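Local coordinates for trichomaglin (Trichosanthes lepiniana, PDB 1SGL), which is an S-like ribonuclease of the ribonuclease T2 family and so probably cleaves the phosphodiester bonds of RNA, at residues N29-A34 / P80-A85; I9-W14 / V176-L181. One frame throughout, in Å; residues are numbered along the deposited sequence.

Interaction 1 (N29-A34 / P80-A85). With SO4 (sulfate ion), chain C.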
loop_
_atom_site.group_PDB
_atom_site.type_symbol
_atom_site.label_atom_id
_atom_site.label_comp_id
_atom_site.label_asym_id
_atom_site.label_seq_id
_atom_site.Cartn_x
_atom_site.Cartn_y
_atom_site.Cartn_z
ATOM N N ASN A 29 11.515 -1.151 9.949
ATOM C CA ASN A 29 11.917 -1.104 8.549
ATOM C C ASN A 29 11.645 -2.409 7.815
ATOM O O ASN A 29 12.031 -3.479 8.276
ATOM C CB ASN A 29 13.404 -0.768 8.427
ATOM C CG ASN A 29 13.774 -0.284 7.041
ATOM O OD1 ASN A 29 13.673 0.905 6.744
ATOM N ND2 ASN A 29 14.185 -1.204 6.178
ATOM N N GLY A 30 10.995 -2.305 6.659
ATOM C CA GLY A 30 10.669 -3.482 5.873
ATOM C C GLY A 30 11.796 -4.046 5.020
ATOM O O GLY A 30 11.623 -5.084 4.392
ATOM N N CYS A 31 12.943 -3.377 4.988
ATOM C CA CYS A 31 14.076 -3.856 4.199
ATOM C C CYS A 31 15.011 -4.766 4.999
ATOM O O CYS A 31 15.989 -5.281 4.463
ATOM C CB CYS A 31 14.897 -2.678 3.670
ATOM S SG CYS A 31 13.944 -1.421 2.773
ATOM N N CYS A 32 14.705 -4.956 6.280
ATOM C CA CYS A 32 15.524 -5.776 7.170
ATOM C C CYS A 32 14.640 -6.806 7.858
ATOM O O CYS A 32 13.636 -6.442 8.471
ATOM C CB CYS A 32 16.176 -4.878 8.224
ATOM S SG CYS A 32 16.913 -3.369 7.517
ATOM N N LYS A 33 15.004 -8.084 7.760
ATOM C CA LYS A 33 14.219 -9.149 8.390
ATOM C C LYS A 33 14.684 -10.537 7.958
ATOM O O LYS A 33 13.921 -11.293 7.349
ATOM C CB LYS A 33 12.736 -8.997 8.039
ATOM C CG LYS A 33 11.784 -9.734 8.975
ATOM C CD LYS A 33 11.627 -8.995 10.295
ATOM C CE LYS A 33 10.519 -9.610 11.139
ATOM N NZ LYS A 33 10.216 -8.798 12.357
ATOM N N ALA A 34 15.934 -10.868 8.278
ATOM C CA ALA A 34 16.502 -12.170 7.931
ATOM C C ALA A 34 16.257 -12.512 6.463
ATOM O O ALA A 34 16.728 -11.805 5.567
ATOM C CB ALA A 34 15.906 -13.255 8.830
ATOM N N PRO A 80 5.049 -2.567 7.025
ATOM C CA PRO A 80 6.287 -1.960 7.521
ATOM C C PRO A 80 6.529 -0.593 6.908
ATOM O O PRO A 80 5.818 -0.182 5.995
ATOM C CB PRO A 80 7.348 -2.957 7.084
ATOM C CG PRO A 80 6.827 -3.370 5.728
ATOM C CD PRO A 80 5.344 -3.598 6.009
ATOM N N THR A 81 7.530 0.116 7.418
ATOM C CA THR A 81 7.870 1.420 6.876
ATOM C C THR A 81 9.156 1.222 6.081
ATOM O O THR A 81 9.859 0.237 6.277
ATOM C CB THR A 81 8.090 2.474 7.993
ATOM O OG1 THR A 81 8.341 3.753 7.391
ATOM C CG2 THR A 81 9.283 2.104 8.860
ATOM N N TYR A 82 9.454 2.137 5.170
ATOM C CA TYR A 82 10.657 2.013 4.362
ATOM C C TYR A 82 11.599 3.192 4.567
ATOM O O TYR A 82 12.518 3.410 3.779
ATOM C CB TYR A 82 10.279 1.846 2.879
ATOM C CG TYR A 82 9.631 0.501 2.591
ATOM C CD1 TYR A 82 10.361 -0.682 2.701
ATOM C CD2 TYR A 82 8.277 0.406 2.273
ATOM C CE1 TYR A 82 9.758 -1.924 2.507
ATOM C CE2 TYR A 82 7.664 -0.832 2.078
ATOM C CZ TYR A 82 8.411 -1.990 2.198
ATOM O OH TYR A 82 7.810 -3.214 2.023
ATOM N N ARG A 83 11.358 3.934 5.645
ATOM C CA ARG A 83 12.168 5.092 6.024
ATOM C C ARG A 83 12.619 4.855 7.459
ATOM O O ARG A 83 12.005 4.079 8.188
ATOM C CB ARG A 83 11.340 6.377 5.997
ATOM C CG ARG A 83 10.526 6.577 4.744
ATOM C CD ARG A 83 9.689 7.843 4.822
ATOM N NE ARG A 83 8.625 7.841 3.821
ATOM C CZ ARG A 83 7.738 8.821 3.659
ATOM N NH1 ARG A 83 7.787 9.900 4.432
ATOM N NH2 ARG A 83 6.786 8.713 2.739
ATOM N N CYS A 84 13.682 5.530 7.871
ATOM C CA CYS A 84 14.166 5.375 9.231
ATOM C C CYS A 84 13.795 6.561 10.094
ATOM O O CYS A 84 14.153 6.617 11.267
ATOM C CB CYS A 84 15.677 5.175 9.244
ATOM S SG CYS A 84 16.110 3.466 8.834
ATOM N N ALA A 85 13.070 7.504 9.508
ATOM C CA ALA A 85 12.641 8.691 10.228
ATOM C C ALA A 85 11.138 8.617 10.467
ATOM O O ALA A 85 10.444 7.838 9.816
ATOM C CB ALA A 85 12.987 9.938 9.418
HETATM S S SO4 C . 7.338 4.564 3.513
HETATM O O1 SO4 C . 6.706 4.377 2.194
HETATM O O2 SO4 C . 8.801 4.585 3.348
HETATM O O3 SO4 C . 6.965 3.454 4.408
HETATM O O4 SO4 C . 6.883 5.838 4.093
HETATM O O HOH W 1 8.887 -5.687 3.025
#

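Interaction 2 (I9-W14 / V176-L181). With SO4 (sulfate ion), chain C; SO4 (sulfate ion), chain D.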
loop_
_atom_site.group_PDB
_atom_site.type_symbol
_atom_site.label_atom_id
_atom_site.label_comp_id
_atom_site.label_asym_id
_atom_site.label_seq_id
_atom_site.Cartn_x
_atom_site.Cartn_y
_atom_site.Cartn_z
ATOM N N ILE A 9 -9.056 3.933 -2.040
ATOM C CA ILE A 9 -7.882 3.461 -2.733
ATOM C C ILE A 9 -6.979 2.787 -1.710
ATOM O O ILE A 9 -6.693 3.359 -0.648
ATOM C CB ILE A 9 -7.079 4.607 -3.378
ATOM C CG1 ILE A 9 -7.949 5.364 -4.383
ATOM C CG2 ILE A 9 -5.837 4.036 -4.079
ATOM C CD1 ILE A 9 -7.252 6.545 -5.010
ATOM N N LEU A 10 -6.557 1.565 -2.023
ATOM C CA LEU A 10 -5.639 0.810 -1.177
ATOM C C LEU A 10 -4.312 0.846 -1.917
ATOM O O LEU A 10 -4.164 0.226 -2.967
ATOM C CB LEU A 10 -6.092 -0.644 -1.010
ATOM C CG LEU A 10 -5.111 -1.579 -0.277
ATOM C CD1 LEU A 10 -4.841 -1.076 1.133
ATOM C CD2 LEU A 10 -5.690 -2.991 -0.234
ATOM N N ALA A 11 -3.357 1.587 -1.372
ATOM C CA ALA A 11 -2.044 1.728 -1.981
ATOM C C ALA A 11 -1.051 0.708 -1.438
ATOM O O ALA A 11 -0.871 0.586 -0.224
ATOM C CB ALA A 11 -1.524 3.137 -1.745
ATOM N N LEU A 12 -0.416 -0.022 -2.345
ATOM C CA LEU A 12 0.573 -1.029 -1.979
ATOM C C LEU A 12 1.913 -0.645 -2.585
ATOM O O LEU A 12 1.966 -0.083 -3.676
ATOM C CB LEU A 12 0.170 -2.406 -2.502
ATOM C CG LEU A 12 -1.200 -2.950 -2.094
ATOM C CD1 LEU A 12 -1.374 -4.351 -2.686
ATOM C CD2 LEU A 12 -1.322 -2.991 -0.577
ATOM N N GLN A 13 2.994 -0.952 -1.876
ATOM C CA GLN A 13 4.331 -0.636 -2.348
ATOM C C GLN A 13 5.142 -1.894 -2.573
ATOM O O GLN A 13 5.029 -2.850 -1.810
ATOM C CB GLN A 13 5.053 0.246 -1.328
ATOM C CG GLN A 13 4.441 1.623 -1.206
ATOM C CD GLN A 13 5.282 2.576 -0.399
ATOM O OE1 GLN A 13 4.879 3.716 -0.166
ATOM N NE2 GLN A 13 6.462 2.124 0.033
ATOM N N TRP A 14 5.960 -1.888 -3.619
ATOM C CA TRP A 14 6.810 -3.028 -3.922
ATOM C C TRP A 14 8.085 -2.900 -3.088
ATOM O O TRP A 14 8.889 -1.984 -3.294
ATOM C CB TRP A 14 7.166 -3.068 -5.415
ATOM C CG TRP A 14 8.023 -4.251 -5.769
ATOM C CD1 TRP A 14 9.326 -4.231 -6.179
ATOM C CD2 TRP A 14 7.652 -5.636 -5.682
ATOM N NE1 TRP A 14 9.794 -5.519 -6.349
ATOM C CE2 TRP A 14 8.788 -6.398 -6.051
ATOM C CE3 TRP A 14 6.472 -6.303 -5.333
ATOM C CZ2 TRP A 14 8.777 -7.792 -6.077
ATOM C CZ3 TRP A 14 6.460 -7.697 -5.359
ATOM C CH2 TRP A 14 7.607 -8.422 -5.728
ATOM N N VAL A 176 8.662 -1.160 -10.880
ATOM C CA VAL A 176 7.332 -1.039 -10.296
ATOM C C VAL A 176 7.484 -0.484 -8.884
ATOM O O VAL A 176 8.238 -1.026 -8.071
ATOM C CB VAL A 176 6.624 -2.412 -10.215
ATOM C CG1 VAL A 176 5.340 -2.285 -9.400
ATOM C CG2 VAL A 176 6.315 -2.929 -11.618
ATOM N N GLN A 177 6.782 0.603 -8.590
ATOM C CA GLN A 177 6.868 1.192 -7.263
ATOM C C GLN A 177 5.637 0.927 -6.429
ATOM O O GLN A 177 5.736 0.541 -5.271
ATOM C CB GLN A 177 7.050 2.710 -7.328
ATOM C CG GLN A 177 8.376 3.186 -7.851
ATOM C CD GLN A 177 8.465 4.703 -7.847
ATOM O OE1 GLN A 177 7.574 5.392 -8.349
ATOM N NE2 GLN A 177 9.542 5.228 -7.283
ATOM N N LYS A 178 4.476 1.153 -7.026
ATOM C CA LYS A 178 3.224 1.004 -6.314
ATOM C C LYS A 178 2.137 0.363 -7.161
ATOM O O LYS A 178 2.147 0.440 -8.388
ATOM C CB LYS A 178 2.748 2.388 -5.860
ATOM C CG LYS A 178 3.839 3.224 -5.208
ATOM C CD LYS A 178 3.517 4.725 -5.208
ATOM C CE LYS A 178 2.352 5.075 -4.291
ATOM N NZ LYS A 178 1.062 4.516 -4.764
ATOM N N LEU A 179 1.194 -0.265 -6.480
ATOM C CA LEU A 179 0.064 -0.893 -7.129
ATOM C C LEU A 179 -1.107 -0.549 -6.232
ATOM O O LEU A 179 -1.070 -0.813 -5.030
ATOM C CB LEU A 179 0.255 -2.411 -7.222
ATOM C CG LEU A 179 -0.857 -3.162 -7.968
ATOM C CD1 LEU A 179 -0.342 -4.519 -8.432
ATOM C CD2 LEU A 179 -2.080 -3.319 -7.069
ATOM N N SER A 180 -2.136 0.061 -6.811
ATOM C CA SER A 180 -3.305 0.450 -6.045
ATOM C C SER A 180 -4.572 -0.255 -6.499
ATOM O O SER A 180 -4.761 -0.501 -7.690
ATOM C CB SER A 180 -3.515 1.961 -6.150
ATOM O OG SER A 180 -2.349 2.666 -5.756
ATOM N N LEU A 181 -5.430 -0.584 -5.540
ATOM C CA LEU A 181 -6.708 -1.212 -5.841
ATOM C C LEU A 181 -7.791 -0.224 -5.418
ATOM O O LEU A 181 -7.641 0.498 -4.427
ATOM C CB LEU A 181 -6.886 -2.535 -5.077
ATOM C CG LEU A 181 -5.923 -3.690 -5.374
ATOM C CD1 LEU A 181 -6.246 -4.863 -4.463
ATOM C CD2 LEU A 181 -6.029 -4.103 -6.826
HETATM S S SO4 C . 7.338 4.564 3.513
HETATM O O1 SO4 C . 6.706 4.377 2.194
HETATM O O2 SO4 C . 8.801 4.585 3.348
HETATM O O3 SO4 C . 6.965 3.454 4.408
HETATM O O4 SO4 C . 6.883 5.838 4.093
HETATM S S SO4 D . -2.115 6.710 -6.699
HETATM O O1 SO4 D . -1.054 7.686 -6.379
HETATM O O2 SO4 D . -2.274 5.762 -5.575
HETATM O O3 SO4 D . -1.728 5.977 -7.921
HETATM O O4 SO4 D . -3.390 7.422 -6.921
#

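Interaction 1 (N29-A34 / P80-A85)
The carbonyl oxygen of T81 is approached by two groups of the opposite loop: G30 N donates a hydrogen bond to T81 O (2.8 Å, N-H...O 159°), and N29 CA adds a CA-H...O contact to T81 O at 3.3 Å. At the start of the type I turn N29-C32 the backbones of N29 and T81 form a single bridge, T81 also bonding the backbone of Y28. G30 CA rests 3.6 Å from P80 CB, on the side where a CB would clash with P80 and Y82. In the plane of the Y82 ring, C31 SG meets the edge at CD1 (3.7 Å), a sulfur-aromatic contact, and one water joins G30 O to Y82 OH. T81 OG1, anti to its backbone N (chi1 -177°), weakly accepts from R83 N and weakly donates to sulfate O3, which Y82 N also holds at 2.9 Å. An alanine at T81 would probably leave R83 N without that weak acceptor and open a gap where CG2 lies 4.1 Å from N29 N. Disulfide C26-C84 joins the two loops, C19-C31 ties the first to the end of helix 15-18, and the Y82 ring packs on that helix, its OH bonding T41 of strand 40-47.

Interaction 2 (I9-W14 / V176-L181)
K178 is bent twice, chi3 (68°) turning CE and chi4 (-67°) turning NZ, which ends 4.2 Å from A11 CB, above the gap between the strands. S180 OG, anti to its own carbonyl carbon, reaches the same methyl group, while S180 CB packs on I9 CG2 at 3.7 Å. Beneath these side chains the strands run antiparallel, their axes at 156° and 4.6 Å apart at closest approach. L10 and L12 each form a hydrogen-bonded pair, with L181 and L179; the bond from L10 N to L181 O is 2.8 Å. At the end, W14 N bonds Q177 O at 2.9 Å, where Q177 and K178 form a classic beta bulge against strand 167-170. W14 CB lies 3.5 Å from V176 O; W14 NE1 hydrogen-bonds P205 O, and the indole and the F40 ring meet edge-to-face. The two faces of this central sheet differ in chemistry. L10, L12, L179 and L181 make one apolar; on the other, Q13 NE2 bonds one sulfate weakly (3.1 Å to its O1), while S180 OG and K178 NZ lie near a second. The sulfates probably come from the crystallisation liquor, but their places are consistent with a face that can receive the phosphates of RNA.

From the N terminus, strand 7-14 supplies the first half of interaction 2, and helix 15-18 leads on to the loop holding 29-34. Strand 40-47 then pairs with strand 7-14 in the central sheet, helix 72-78 follows, and segment 80-85 returns to 29-34, closing the loop of interaction 1. Only much later, after the remaining helices, does 176-181 come back beside 9-14; interaction 1 is therefore nested inside the loop of interaction 2 and does not cross it. Their centres lie about 17 Å apart, yet the contacts meet where Y82 CD2 packs 3.4 Å from Q13 NE2. Both also touch one sulfate, bound by segment 80-85 and, weakly, by Q13 on the sheet.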